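Local structure of nodulation fucosyltransferase NodZ (Bradyrhizobium sp., 2HHC) at residues Glu163-Gly168 with Asp238-Pro243; Phe220-Ser225 with Leu268-Leu273; Leu211-Pro216 with Cys277-Arg282; Gly173-His178 with Pro285-Thr290; Arg155-Ala160 with Gly260-Ala265. The protein belongs to the fucosyltransferases of the GT-B clan, glycosyltransferases built round two Rossmann-like halves, each with its own largely parallel beta sheet. All blocks are in the same frame, centred on the assembly; numbering follows the deposited sequence.

Contact 1. Residues Glu163-Gly168 with Asp238-Pro243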
# COMPACT_ATOMS: atom_id res chain seq x y z
N GLU A 163 8.11 -11.95 -17.59
CA GLU A 163 8.55 -12.62 -18.79
C GLU A 163 7.71 -13.86 -19.08
O GLU A 163 7.33 -14.12 -20.21
CB GLU A 163 10.01 -12.97 -18.64
CG GLU A 163 10.65 -13.87 -19.66
CD GLU A 163 10.46 -13.43 -21.09
OE1 GLU A 163 10.16 -12.24 -21.32
OE2 GLU A 163 10.69 -14.29 -21.97
N GLU A 164 7.39 -14.60 -18.03
CA GLU A 164 6.73 -15.90 -18.16
C GLU A 164 5.26 -15.79 -18.53
O GLU A 164 4.74 -16.69 -19.17
CB GLU A 164 6.88 -16.70 -16.85
CG GLU A 164 8.25 -17.23 -16.64
CD GLU A 164 8.65 -17.46 -15.20
OE1 GLU A 164 7.81 -17.24 -14.28
OE2 GLU A 164 9.86 -17.79 -15.00
N HIS A 165 4.59 -14.70 -18.17
CA HIS A 165 3.10 -14.61 -18.29
C HIS A 165 2.59 -13.31 -18.93
O HIS A 165 1.57 -13.33 -19.64
CB HIS A 165 2.45 -14.69 -16.91
CG HIS A 165 2.77 -15.92 -16.15
ND1 HIS A 165 2.17 -17.14 -16.43
CD2 HIS A 165 3.61 -16.14 -15.12
CE1 HIS A 165 2.67 -18.05 -15.62
NE2 HIS A 165 3.54 -17.47 -14.81
N PHE A 166 3.24 -12.20 -18.66
CA PHE A 166 2.81 -10.86 -19.06
C PHE A 166 3.30 -10.44 -20.45
O PHE A 166 2.54 -9.87 -21.25
CB PHE A 166 3.27 -9.82 -18.05
CG PHE A 166 2.46 -9.74 -16.81
CD1 PHE A 166 2.46 -10.76 -15.89
CD2 PHE A 166 1.68 -8.63 -16.57
CE1 PHE A 166 1.67 -10.65 -14.68
CE2 PHE A 166 0.93 -8.54 -15.46
CZ PHE A 166 0.92 -9.55 -14.53
N SER A 167 4.58 -10.70 -20.76
CA SER A 167 5.15 -10.32 -22.02
C SER A 167 4.38 -10.98 -23.16
O SER A 167 4.08 -12.16 -23.14
CB SER A 167 6.64 -10.73 -22.04
OG SER A 167 7.20 -10.42 -23.30
N GLY A 168 4.05 -10.18 -24.16
CA GLY A 168 3.36 -10.68 -25.33
C GLY A 168 1.86 -10.72 -25.18
O GLY A 168 1.18 -11.09 -26.11
N ASP A 238 -7.16 -19.37 -19.17
CA ASP A 238 -5.93 -18.58 -19.09
C ASP A 238 -5.82 -17.78 -17.80
O ASP A 238 -5.28 -16.70 -17.78
CB ASP A 238 -5.73 -17.69 -20.35
CG ASP A 238 -5.74 -18.50 -21.63
OD1 ASP A 238 -4.92 -19.44 -21.72
OD2 ASP A 238 -6.62 -18.25 -22.49
N VAL A 239 -6.31 -18.36 -16.69
CA VAL A 239 -6.12 -17.77 -15.37
C VAL A 239 -4.83 -18.29 -14.75
O VAL A 239 -4.54 -19.51 -14.78
CB VAL A 239 -7.32 -18.09 -14.45
CG1 VAL A 239 -7.09 -17.52 -13.06
CG2 VAL A 239 -8.61 -17.52 -15.02
N PHE A 240 -4.05 -17.36 -14.21
CA PHE A 240 -2.85 -17.72 -13.47
C PHE A 240 -2.69 -16.84 -12.25
O PHE A 240 -3.25 -15.76 -12.15
CB PHE A 240 -1.60 -17.63 -14.37
CG PHE A 240 -1.22 -16.24 -14.75
CD1 PHE A 240 -1.91 -15.57 -15.76
CD2 PHE A 240 -0.21 -15.56 -14.09
CE1 PHE A 240 -1.57 -14.27 -16.11
CE2 PHE A 240 0.13 -14.24 -14.42
CZ PHE A 240 -0.53 -13.60 -15.47
N ALA A 241 -1.86 -17.33 -11.32
CA ALA A 241 -1.54 -16.66 -10.07
C ALA A 241 -0.13 -16.98 -9.70
O ALA A 241 0.40 -17.97 -10.16
CB ALA A 241 -2.50 -17.15 -8.92
N VAL A 242 0.44 -16.17 -8.84
CA VAL A 242 1.79 -16.45 -8.37
C VAL A 242 1.70 -17.59 -7.36
O VAL A 242 0.92 -17.50 -6.44
CB VAL A 242 2.37 -15.24 -7.70
CG1 VAL A 242 3.81 -15.55 -7.23
CG2 VAL A 242 2.38 -14.07 -8.63
N PRO A 243 2.48 -18.64 -7.54
CA PRO A 243 2.49 -19.77 -6.66
C PRO A 243 2.96 -19.38 -5.25
O PRO A 243 3.76 -18.45 -5.10
CB PRO A 243 3.51 -20.71 -7.30
CG PRO A 243 3.70 -20.25 -8.66
CD PRO A 243 3.47 -18.79 -8.62
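A three-ring aromatic cluster, H165 and F166 on one side and F240 on the other, joins the last part of helix 152-166 to the outermost strand, 239-240, of the second sheet. The H165 imidazole and the F240 phenyl form an offset stack, with centroids 4.4 Å apart and planes only 10° from parallel, and the two side chains run antiparallel, each ring passing the other. The imidazole overlaps the CD2-CE2 side of the phenyl ring, which leaves the histidine methylene above the ring itself: H165 CB is 3.4 Å from F240 CE2 and makes a CH-pi contact over that face. In this Rossmann-like alpha/beta half, helix 152-166 leads into strand 170-176 and lies against the sheet, so the cluster ties it to an edge strand. F240 reaches the helix with CG between its own backbone N and carbonyl carbon (chi1 70°). F166, which is buried, meets the rim of the phenyl ring instead. Its CE1 lies near the plane of F240, 3.8 Å from F240 CZ, with the two rings nearly perpendicular. F220 of strand 217-223 meets both phenylalanines, its ring edge-to-face with that of F166.

Contact 2. Residues Phe220-Ser225 with Leu268-Leu273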
# COMPACT_ATOMS: atom_id res chain seq x y z
N PHE A 220 -4.86 -12.54 -14.50
CA PHE A 220 -3.96 -12.65 -13.36
C PHE A 220 -4.77 -12.46 -12.09
O PHE A 220 -5.29 -11.38 -11.82
CB PHE A 220 -2.87 -11.60 -13.49
CG PHE A 220 -1.95 -11.48 -12.31
CD1 PHE A 220 -1.32 -12.60 -11.79
CD2 PHE A 220 -1.64 -10.23 -11.75
CE1 PHE A 220 -0.46 -12.47 -10.71
CE2 PHE A 220 -0.78 -10.15 -10.63
CZ PHE A 220 -0.16 -11.23 -10.16
N LEU A 221 -4.85 -13.52 -11.30
CA LEU A 221 -5.66 -13.49 -10.12
C LEU A 221 -4.81 -13.36 -8.86
O LEU A 221 -3.90 -14.16 -8.64
CB LEU A 221 -6.51 -14.78 -10.04
CG LEU A 221 -7.51 -14.86 -8.87
CD1 LEU A 221 -8.52 -13.69 -8.78
CD2 LEU A 221 -8.25 -16.16 -8.93
N CYS A 222 -5.17 -12.42 -8.00
CA CYS A 222 -4.52 -12.16 -6.72
C CYS A 222 -5.59 -12.32 -5.66
O CYS A 222 -6.42 -11.42 -5.47
CB CYS A 222 -3.94 -10.74 -6.72
SG CYS A 222 -2.62 -10.56 -7.88
N THR A 223 -5.58 -13.42 -4.96
CA THR A 223 -6.54 -13.65 -3.88
C THR A 223 -5.89 -14.40 -2.74
O THR A 223 -4.96 -15.16 -2.95
CB THR A 223 -7.77 -14.41 -4.41
OG1 THR A 223 -8.76 -14.53 -3.38
CG2 THR A 223 -7.36 -15.82 -4.85
N ASP A 224 -6.39 -14.18 -1.53
CA ASP A 224 -5.96 -14.88 -0.35
C ASP A 224 -6.70 -16.22 -0.16
O ASP A 224 -6.38 -16.99 0.78
CB ASP A 224 -6.20 -13.97 0.88
CG ASP A 224 -7.69 -13.45 1.01
OD1 ASP A 224 -8.56 -13.76 0.15
OD2 ASP A 224 -8.02 -12.74 2.01
N SER A 225 -7.70 -16.50 -1.01
CA SER A 225 -8.51 -17.71 -0.88
C SER A 225 -8.24 -18.78 -1.94
O SER A 225 -8.46 -18.53 -3.12
CB SER A 225 -9.97 -17.35 -0.99
OG SER A 225 -10.77 -18.52 -1.03
N LEU A 268 3.85 -7.96 -2.13
CA LEU A 268 4.48 -6.96 -2.97
C LEU A 268 4.56 -7.40 -4.43
O LEU A 268 4.33 -6.59 -5.34
CB LEU A 268 5.87 -6.58 -2.43
CG LEU A 268 5.84 -5.79 -1.12
CD1 LEU A 268 7.18 -5.80 -0.41
CD2 LEU A 268 5.34 -4.34 -1.34
N ILE A 269 4.91 -8.66 -4.64
CA ILE A 269 4.94 -9.19 -5.99
C ILE A 269 3.58 -8.99 -6.69
O ILE A 269 3.50 -8.51 -7.85
CB ILE A 269 5.40 -10.66 -6.01
CG1 ILE A 269 6.86 -10.77 -5.57
CG2 ILE A 269 5.20 -11.28 -7.41
CD1 ILE A 269 7.27 -12.17 -5.12
N ASP A 270 2.51 -9.38 -6.00
CA ASP A 270 1.16 -9.21 -6.57
C ASP A 270 0.83 -7.73 -6.80
O ASP A 270 0.31 -7.33 -7.85
CB ASP A 270 0.12 -9.76 -5.61
CG ASP A 270 -0.06 -11.29 -5.70
OD1 ASP A 270 0.54 -11.91 -6.60
OD2 ASP A 270 -0.81 -11.83 -4.81
N MET A 271 1.14 -6.86 -5.84
CA MET A 271 0.80 -5.42 -5.93
C MET A 271 1.48 -4.78 -7.14
O MET A 271 0.87 -4.00 -7.87
CB MET A 271 1.19 -4.70 -4.63
CG MET A 271 0.36 -5.05 -3.47
SD MET A 271 1.06 -4.32 -2.02
CE MET A 271 0.87 -2.67 -2.41
N TYR A 272 2.77 -5.09 -7.32
CA TYR A 272 3.53 -4.53 -8.41
C TYR A 272 3.15 -5.13 -9.77
O TYR A 272 3.07 -4.41 -10.76
CB TYR A 272 5.02 -4.65 -8.07
CG TYR A 272 5.55 -3.56 -7.17
CD1 TYR A 272 5.25 -3.48 -5.83
CD2 TYR A 272 6.44 -2.59 -7.67
CE1 TYR A 272 5.73 -2.50 -5.04
CE2 TYR A 272 6.93 -1.63 -6.86
CZ TYR A 272 6.60 -1.55 -5.54
OH TYR A 272 7.11 -0.56 -4.70
N LEU A 273 2.87 -6.43 -9.84
CA LEU A 273 2.44 -7.02 -11.09
C LEU A 273 1.05 -6.53 -11.49
O LEU A 273 0.78 -6.33 -12.65
CB LEU A 273 2.51 -8.52 -11.01
CG LEU A 273 3.90 -9.17 -11.15
CD1 LEU A 273 3.78 -10.60 -10.87
CD2 LEU A 273 4.49 -8.89 -12.55
O HOH W 1 -1.14 -14.02 -7.62
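Helix-on-sheet packing, deep in the second half of the protein, sets F220 and C222 of strand 217-223 against D270 and L273 of helix 258-274. The axes of strand 220-223 and helix segment 268-273 approach to 9.5 Å and run at 138°, nearer antiparallel than parallel. F220 and C222 project from the same side of the strand, L221 between them from the other, so both reach the helix. The phenyl ring meets the helix with its far end: F220 CE2 is 3.7 Å from L273 CB, while F220 CZ lies 3.7 Å from D270 OD1. Ring and carboxylate planes stand 78° apart. Such layering of a helix on a parallel sheet is the plan of a Rossmann-like domain, and here it brings an acidic side chain into a largely apolar interface. The sulfur of C222 faces the carboxylate carbon rather than either oxygen, with SG 3.4 Å from D270 CG and both oxygens somewhat farther away. Placing CG anti to the aspartate's own carbonyl carbon (chi1 -82°) sends the carboxylate across to the strand at the level of C222, with OD1 on the side of F220. A water joins the two elements, within hydrogen-bonding distance of D270 OD1 and of L221 O, 2.9 Å from each; it has other acceptors in reach as well. D270 also touches F289 and V242.

Contact 3. Residues Leu211-Pro216 with Cys277-Arg282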
# COMPACT_ATOMS: atom_id res chain seq x y z
N LEU A 211 -13.94 -6.17 -23.43
CA LEU A 211 -13.19 -5.02 -23.93
C LEU A 211 -12.18 -5.50 -24.97
O LEU A 211 -11.91 -6.70 -25.08
CB LEU A 211 -12.48 -4.30 -22.79
CG LEU A 211 -13.42 -3.80 -21.69
CD1 LEU A 211 -12.68 -3.15 -20.55
CD2 LEU A 211 -14.47 -2.86 -22.25
N SER A 212 -11.68 -4.57 -25.79
CA SER A 212 -10.71 -4.93 -26.82
C SER A 212 -9.31 -4.68 -26.30
O SER A 212 -9.06 -3.71 -25.60
CB SER A 212 -10.97 -4.15 -28.11
OG SER A 212 -12.17 -4.65 -28.70
N TYR A 213 -8.42 -5.61 -26.62
CA TYR A 213 -7.03 -5.53 -26.21
C TYR A 213 -6.12 -5.79 -27.40
O TYR A 213 -6.50 -6.53 -28.32
CB TYR A 213 -6.73 -6.57 -25.14
CG TYR A 213 -7.54 -6.37 -23.88
CD1 TYR A 213 -7.08 -5.57 -22.86
CD2 TYR A 213 -8.78 -6.97 -23.73
CE1 TYR A 213 -7.82 -5.38 -21.72
CE2 TYR A 213 -9.54 -6.79 -22.61
CZ TYR A 213 -9.06 -6.00 -21.60
OH TYR A 213 -9.85 -5.83 -20.50
N PRO A 214 -4.92 -5.21 -27.39
CA PRO A 214 -4.00 -5.38 -28.54
C PRO A 214 -3.28 -6.72 -28.63
O PRO A 214 -2.81 -7.10 -29.70
CB PRO A 214 -2.99 -4.26 -28.32
CG PRO A 214 -2.97 -4.06 -26.90
CD PRO A 214 -4.38 -4.28 -26.41
N LYS A 215 -3.19 -7.44 -27.51
CA LYS A 215 -2.50 -8.73 -27.46
C LYS A 215 -3.41 -9.78 -26.83
O LYS A 215 -4.45 -9.42 -26.25
CB LYS A 215 -1.19 -8.60 -26.69
CG LYS A 215 -0.26 -7.53 -27.30
CD LYS A 215 1.05 -7.44 -26.56
N PRO A 216 -3.07 -11.08 -26.98
CA PRO A 216 -3.91 -12.12 -26.41
C PRO A 216 -4.03 -11.98 -24.92
O PRO A 216 -3.06 -11.67 -24.27
CB PRO A 216 -3.20 -13.42 -26.81
CG PRO A 216 -2.38 -13.06 -28.02
CD PRO A 216 -1.94 -11.66 -27.75
N CYS A 277 -0.77 -4.54 -15.47
CA CYS A 277 -1.90 -5.06 -16.24
C CYS A 277 -2.54 -3.99 -17.13
O CYS A 277 -2.30 -2.80 -16.97
CB CYS A 277 -2.93 -5.62 -15.28
SG CYS A 277 -2.38 -7.07 -14.37
N ALA A 278 -3.32 -4.47 -18.10
CA ALA A 278 -4.04 -3.60 -19.00
C ALA A 278 -5.31 -3.10 -18.40
O ALA A 278 -5.75 -1.99 -18.67
CB ALA A 278 -4.30 -4.30 -20.31
N THR A 279 -5.96 -3.98 -17.63
CA THR A 279 -7.18 -3.68 -16.95
C THR A 279 -7.04 -4.31 -15.58
O THR A 279 -6.49 -5.42 -15.47
CB THR A 279 -8.37 -4.34 -17.66
OG1 THR A 279 -8.54 -3.74 -18.93
CG2 THR A 279 -9.68 -4.21 -16.84
N VAL A 280 -7.51 -3.62 -14.56
CA VAL A 280 -7.54 -4.18 -13.19
C VAL A 280 -8.94 -4.08 -12.61
O VAL A 280 -9.60 -3.05 -12.66
CB VAL A 280 -6.52 -3.51 -12.25
CG1 VAL A 280 -6.63 -4.10 -10.83
CG2 VAL A 280 -5.15 -3.83 -12.71
N ILE A 281 -9.37 -5.21 -12.06
CA ILE A 281 -10.62 -5.35 -11.33
C ILE A 281 -10.30 -5.28 -9.84
O ILE A 281 -9.49 -6.05 -9.32
CB ILE A 281 -11.32 -6.70 -11.66
CG1 ILE A 281 -11.79 -6.72 -13.12
CG2 ILE A 281 -12.46 -6.91 -10.70
CD1 ILE A 281 -12.12 -8.04 -13.65
N ARG A 282 -10.91 -4.31 -9.17
CA ARG A 282 -10.69 -4.04 -7.73
C ARG A 282 -11.88 -4.52 -6.92
O ARG A 282 -12.93 -3.88 -6.86
CB ARG A 282 -10.52 -2.53 -7.52
CG ARG A 282 -9.39 -1.88 -8.31
CD ARG A 282 -9.25 -0.45 -7.97
NE ARG A 282 -8.57 -0.25 -6.68
CZ ARG A 282 -8.45 0.91 -6.06
NH1 ARG A 282 -8.98 2.01 -6.56
NH2 ARG A 282 -7.78 0.97 -4.92
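Y213 points its hydroxyl end at T279, which comes in nearly perpendicular to the tyrosine side chain. T279 OG1 donates a hydrogen bond of 2.9 Å to Y213 OH and lies in the plane of the tyrosine ring, beyond the edge, 3.3 Å from Y213 CE1. The threonine thus meets the CE1 side of the phenol and not its pi face. For this, OG1 is placed anti to the threonine carbonyl carbon (chi1 -67°), while the methyl CG2 takes the position opposite the backbone N and stays 4.0 Å from Y213 OH. A278, one residue earlier, fills the same edge closer to the root of the ring: its CB is 3.9 Å from Y213 CE1 and 4.0 Å from Y213 CD1. Residues 211-216 form the return loop of a beta-alpha-beta crossover, which leaves strand 170-176, passes through helix 192-209 and comes back into the neighbouring parallel strand 217-223. Strand 279-283 lies on the other side of strand 170-176, so the tyrosine reaches across the end of that central strand and touches S170 and I172 on the way. The phenol oxygen is also hydrogen-bonded to A208 O, its strongest polar partner, near the end of helix 192-209; it is therefore held from the helix as well as from the strand. R299 makes a cation-pi contact with the ring. Beside the phenol, L211 contributes a looser touch, with CD1 4.5 Å from T279 OG1, and it also packs on R299.

Contact 4. Residues Gly173-His178 with Pro285-Thr290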
# COMPACT_ATOMS: atom_id res chain seq x y z
N GLY A 173 -5.87 -7.98 -14.59
CA GLY A 173 -5.59 -8.31 -13.19
C GLY A 173 -6.84 -8.26 -12.34
O GLY A 173 -7.75 -7.40 -12.54
N VAL A 174 -6.95 -9.17 -11.39
CA VAL A 174 -8.13 -9.30 -10.55
C VAL A 174 -7.67 -9.43 -9.10
O VAL A 174 -6.97 -10.38 -8.78
CB VAL A 174 -8.97 -10.50 -10.93
CG1 VAL A 174 -10.28 -10.48 -10.17
CG2 VAL A 174 -9.25 -10.55 -12.44
N HIS A 175 -8.04 -8.50 -8.24
CA HIS A 175 -7.76 -8.63 -6.83
C HIS A 175 -9.06 -8.94 -6.12
O HIS A 175 -10.04 -8.18 -6.21
CB HIS A 175 -7.15 -7.33 -6.27
CG HIS A 175 -6.96 -7.34 -4.78
ND1 HIS A 175 -7.44 -6.35 -3.97
CD2 HIS A 175 -6.32 -8.22 -3.96
CE1 HIS A 175 -7.13 -6.61 -2.71
NE2 HIS A 175 -6.44 -7.74 -2.68
N VAL A 176 -9.10 -10.08 -5.42
CA VAL A 176 -10.26 -10.44 -4.64
C VAL A 176 -9.85 -10.60 -3.18
O VAL A 176 -9.16 -11.56 -2.82
CB VAL A 176 -10.93 -11.77 -5.16
CG1 VAL A 176 -12.15 -12.08 -4.31
CG2 VAL A 176 -11.25 -11.67 -6.63
N ARG A 177 -10.24 -9.66 -2.36
CA ARG A 177 -9.96 -9.74 -0.94
C ARG A 177 -11.24 -10.20 -0.28
O ARG A 177 -12.31 -9.62 -0.51
CB ARG A 177 -9.51 -8.41 -0.39
CG ARG A 177 -9.24 -8.40 1.15
N HIS A 178 -11.13 -11.25 0.53
CA HIS A 178 -12.17 -11.55 1.51
C HIS A 178 -11.63 -12.39 2.65
O HIS A 178 -11.04 -11.84 3.58
N PRO A 285 -12.87 -1.83 -4.36
CA PRO A 285 -12.04 -0.65 -4.72
C PRO A 285 -11.60 0.19 -3.54
O PRO A 285 -10.79 1.12 -3.72
CB PRO A 285 -12.98 0.17 -5.63
CG PRO A 285 -14.32 -0.18 -5.14
CD PRO A 285 -14.24 -1.67 -4.85
N THR A 286 -12.08 -0.11 -2.33
CA THR A 286 -11.59 0.49 -1.10
C THR A 286 -10.25 -0.10 -0.57
O THR A 286 -9.72 0.41 0.42
CB THR A 286 -12.64 0.30 0.02
OG1 THR A 286 -13.04 -1.07 0.08
CG2 THR A 286 -13.86 1.14 -0.25
N SER A 287 -9.75 -1.16 -1.18
CA SER A 287 -8.51 -1.74 -0.77
C SER A 287 -7.36 -0.92 -1.31
O SER A 287 -7.23 -0.77 -2.51
CB SER A 287 -8.40 -3.16 -1.28
OG SER A 287 -7.16 -3.72 -0.87
N ALA A 288 -6.45 -0.55 -0.43
CA ALA A 288 -5.23 0.12 -0.89
C ALA A 288 -4.28 -0.85 -1.58
O ALA A 288 -3.27 -0.46 -2.21
CB ALA A 288 -4.53 0.78 0.25
N PHE A 289 -4.51 -2.17 -1.52
CA PHE A 289 -3.69 -3.16 -2.27
C PHE A 289 -3.57 -2.82 -3.76
O PHE A 289 -2.48 -2.95 -4.34
CB PHE A 289 -4.25 -4.60 -2.03
CG PHE A 289 -3.35 -5.75 -2.44
CD1 PHE A 289 -3.41 -6.30 -3.64
CD2 PHE A 289 -2.57 -6.37 -1.49
CE1 PHE A 289 -2.61 -7.37 -4.01
CE2 PHE A 289 -1.79 -7.49 -1.82
CZ PHE A 289 -1.84 -7.98 -3.09
N THR A 290 -4.66 -2.37 -4.35
CA THR A 290 -4.71 -2.02 -5.74
C THR A 290 -4.59 -0.54 -6.01
O THR A 290 -4.86 -0.08 -7.11
CB THR A 290 -6.03 -2.50 -6.30
OG1 THR A 290 -7.12 -2.18 -5.42
CG2 THR A 290 -5.96 -4.08 -6.55
O HOH W 2 -8.82 -4.22 -4.95
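Stacking is the main interaction between H175, on strand 170-176 of the Rossmann-like second sheet, and F289, in the loop that leads from strand 279-283 to helix 291-296. In the conformer described here (a second was deposited for H175) the rings form an offset stack, centroids 4.4 Å apart and planes 12° from parallel. F289 CD1 lies over one imidazole face, shifted toward the rim on the CD2-NE2 side, and is 3.5 Å from H175 NE2. The histidine gets there by an extended first torsion, CG opposite its own backbone N (chi1 175°), which carries the imidazole out of the sheet toward the loop. F289 in turn packs on D270, M271 and L274 of helix 258-274.

Van der Waals contacts complete the fit. The methyl of T290 touches the root of the histidine, CG2 lying 3.5 Å from H175 CB. S287 comes up at the edge of the imidazole, where its OG is 3.4 Å from H175 CE1.

Polar links are indirect. Within the loop, S287 OG accepts from F289 N at 3.1 Å, an ST turn that fixes the serine beside the stacked phenylalanine. T290 OG1 is hydrogen-bonded to NE of R282, on the strand that precedes the loop, and R282 also reaches S287 O through NH2. In the same histidine conformer, a water in the imidazole plane links H175 ND1 and T290 OG1 by hydrogen bonds, 2.7 Å from each.

Contact 5. Residues Arg155-Ala160 with Gly260-Ala265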
# COMPACT_ATOMS: atom_id res chain seq x y z
N ARG A 155 12.46 -8.15 -6.81
CA ARG A 155 12.44 -7.71 -8.22
C ARG A 155 12.70 -8.86 -9.16
O ARG A 155 12.04 -8.96 -10.19
CB ARG A 155 13.45 -6.57 -8.47
CG ARG A 155 12.97 -5.32 -7.78
CD ARG A 155 13.59 -4.08 -8.25
NE ARG A 155 14.62 -3.86 -7.33
CZ ARG A 155 15.88 -4.23 -7.52
NH1 ARG A 155 16.24 -4.77 -8.67
NH2 ARG A 155 16.73 -4.01 -6.56
N ALA A 156 13.60 -9.78 -8.81
CA ALA A 156 13.89 -10.89 -9.72
C ALA A 156 12.71 -11.81 -9.90
O ALA A 156 12.44 -12.32 -10.99
CB ALA A 156 15.06 -11.68 -9.23
N ARG A 157 11.91 -11.99 -8.85
CA ARG A 157 10.73 -12.77 -8.94
C ARG A 157 9.68 -12.11 -9.85
O ARG A 157 9.06 -12.73 -10.67
CB ARG A 157 10.16 -13.07 -7.53
CG ARG A 157 11.06 -14.02 -6.77
CD ARG A 157 10.68 -14.19 -5.29
NE ARG A 157 9.41 -14.90 -5.17
CZ ARG A 157 8.72 -15.07 -4.04
NH1 ARG A 157 9.14 -14.55 -2.91
NH2 ARG A 157 7.57 -15.71 -4.06
N ILE A 158 9.49 -10.78 -9.66
CA ILE A 158 8.58 -10.03 -10.50
C ILE A 158 9.00 -10.12 -12.00
O ILE A 158 8.18 -10.33 -12.87
CB ILE A 158 8.56 -8.54 -10.06
CG1 ILE A 158 7.81 -8.41 -8.72
CG2 ILE A 158 7.88 -7.64 -11.12
CD1 ILE A 158 8.03 -7.08 -8.00
N ASP A 159 10.29 -9.95 -12.23
CA ASP A 159 10.86 -9.95 -13.58
C ASP A 159 10.61 -11.30 -14.24
O ASP A 159 10.22 -11.36 -15.39
CB ASP A 159 12.37 -9.61 -13.55
CG ASP A 159 12.67 -8.16 -13.07
OD1 ASP A 159 11.75 -7.33 -13.11
OD2 ASP A 159 13.80 -7.91 -12.64
N ALA A 160 10.94 -12.39 -13.54
CA ALA A 160 10.70 -13.73 -14.09
C ALA A 160 9.24 -13.96 -14.43
O ALA A 160 8.90 -14.45 -15.51
CB ALA A 160 11.22 -14.78 -13.16
N GLY A 260 6.56 -15.08 7.47
CA GLY A 260 6.01 -13.69 7.48
C GLY A 260 6.64 -12.84 6.38
O GLY A 260 5.98 -12.07 5.66
N ILE A 261 7.96 -12.97 6.25
CA ILE A 261 8.67 -12.29 5.19
C ILE A 261 8.23 -12.77 3.84
O ILE A 261 8.02 -11.99 2.91
CB ILE A 261 10.19 -12.43 5.31
CG1 ILE A 261 10.65 -11.86 6.63
CG2 ILE A 261 10.89 -11.70 4.16
CD1 ILE A 261 10.50 -10.37 6.72
N GLU A 262 8.04 -14.08 3.71
CA GLU A 262 7.53 -14.60 2.46
C GLU A 262 6.11 -14.10 2.15
O GLU A 262 5.79 -13.83 1.02
CB GLU A 262 7.64 -16.14 2.41
CG GLU A 262 7.12 -16.78 1.14
CD GLU A 262 7.66 -16.13 -0.16
OE1 GLU A 262 8.86 -15.75 -0.20
OE2 GLU A 262 6.87 -16.01 -1.13
N GLY A 263 5.26 -13.93 3.18
CA GLY A 263 3.96 -13.34 2.99
C GLY A 263 4.06 -11.90 2.45
O GLY A 263 3.31 -11.49 1.61
N GLY A 264 5.01 -11.17 3.02
CA GLY A 264 5.23 -9.78 2.60
C GLY A 264 5.71 -9.71 1.19
O GLY A 264 5.25 -8.90 0.39
N ALA A 265 6.69 -10.55 0.86
CA ALA A 265 7.20 -10.55 -0.50
C ALA A 265 6.14 -10.93 -1.49
O ALA A 265 5.97 -10.33 -2.55
CB ALA A 265 8.40 -11.53 -0.58
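R157 and E262 bridge two neighbouring helices, 152-166 and 258-274, of the Rossmann-like second half of the protein through a bidentate salt bridge. The polar end of this contact lies toward its more open side. R157 grips the carboxylate end-on with both terminal nitrogens, one to each oxygen: NH1 donates to E262 OE1 at 3.0 Å, and NH2 to E262 OE2 at 3.0 Å. A third, weak bond runs from R157 NH1 to E262 OE2 at 3.2 Å. The fit is not flat. Guanidinium and carboxylate planes are 33° apart, and although OE2 lies close to the guanidinium plane, OE1 is tilted out of it, which leaves the bonds bent. Both side chains are partly exposed to solvent, which would be expected to weaken their attraction compared with a buried pair. E262 does not point straight at its partner from the backbone; a bend at chi2 (50°) brings the carboxylate round to the arginine.

The inner side is packed by apolar atoms. A265, buried and facing the other helix, brings its methyl close to the guanidinium at NH1, and I269, one turn farther along the same helix, also touches R157. The backbones nevertheless stay well apart, with R157 and A265 the nearest pair by CA atoms at 9.4 Å, so in these two segments the helices meet through one long arginine rather than by close interlocking. A265 CB lies 3.9 Å from R157 NH1.

Contact 2 is the most buried of the five, whereas contacts 1, 3, 4 and 5 are only partly buried, and none lies wholly at the surface. Contacts 1 and 5 share helix 152-166, and contacts 2 and 5 share helix 258-274; the latter pair meet where I269 packs on R157. Contacts 1 to 4 all reach the second sheet: strands 239-240, 217-223, 170-176 and 279-283 are successive neighbours in it. Chemistry follows position. Aromatic rings prevail in contacts 1 and 4, a phenylalanine, a cysteine and a carboxylate mix in contact 2, a hydroxyl-hydroxyl hydrogen bond joins the segments of contact 3, and ion pairing marks the helix-helix contact 5.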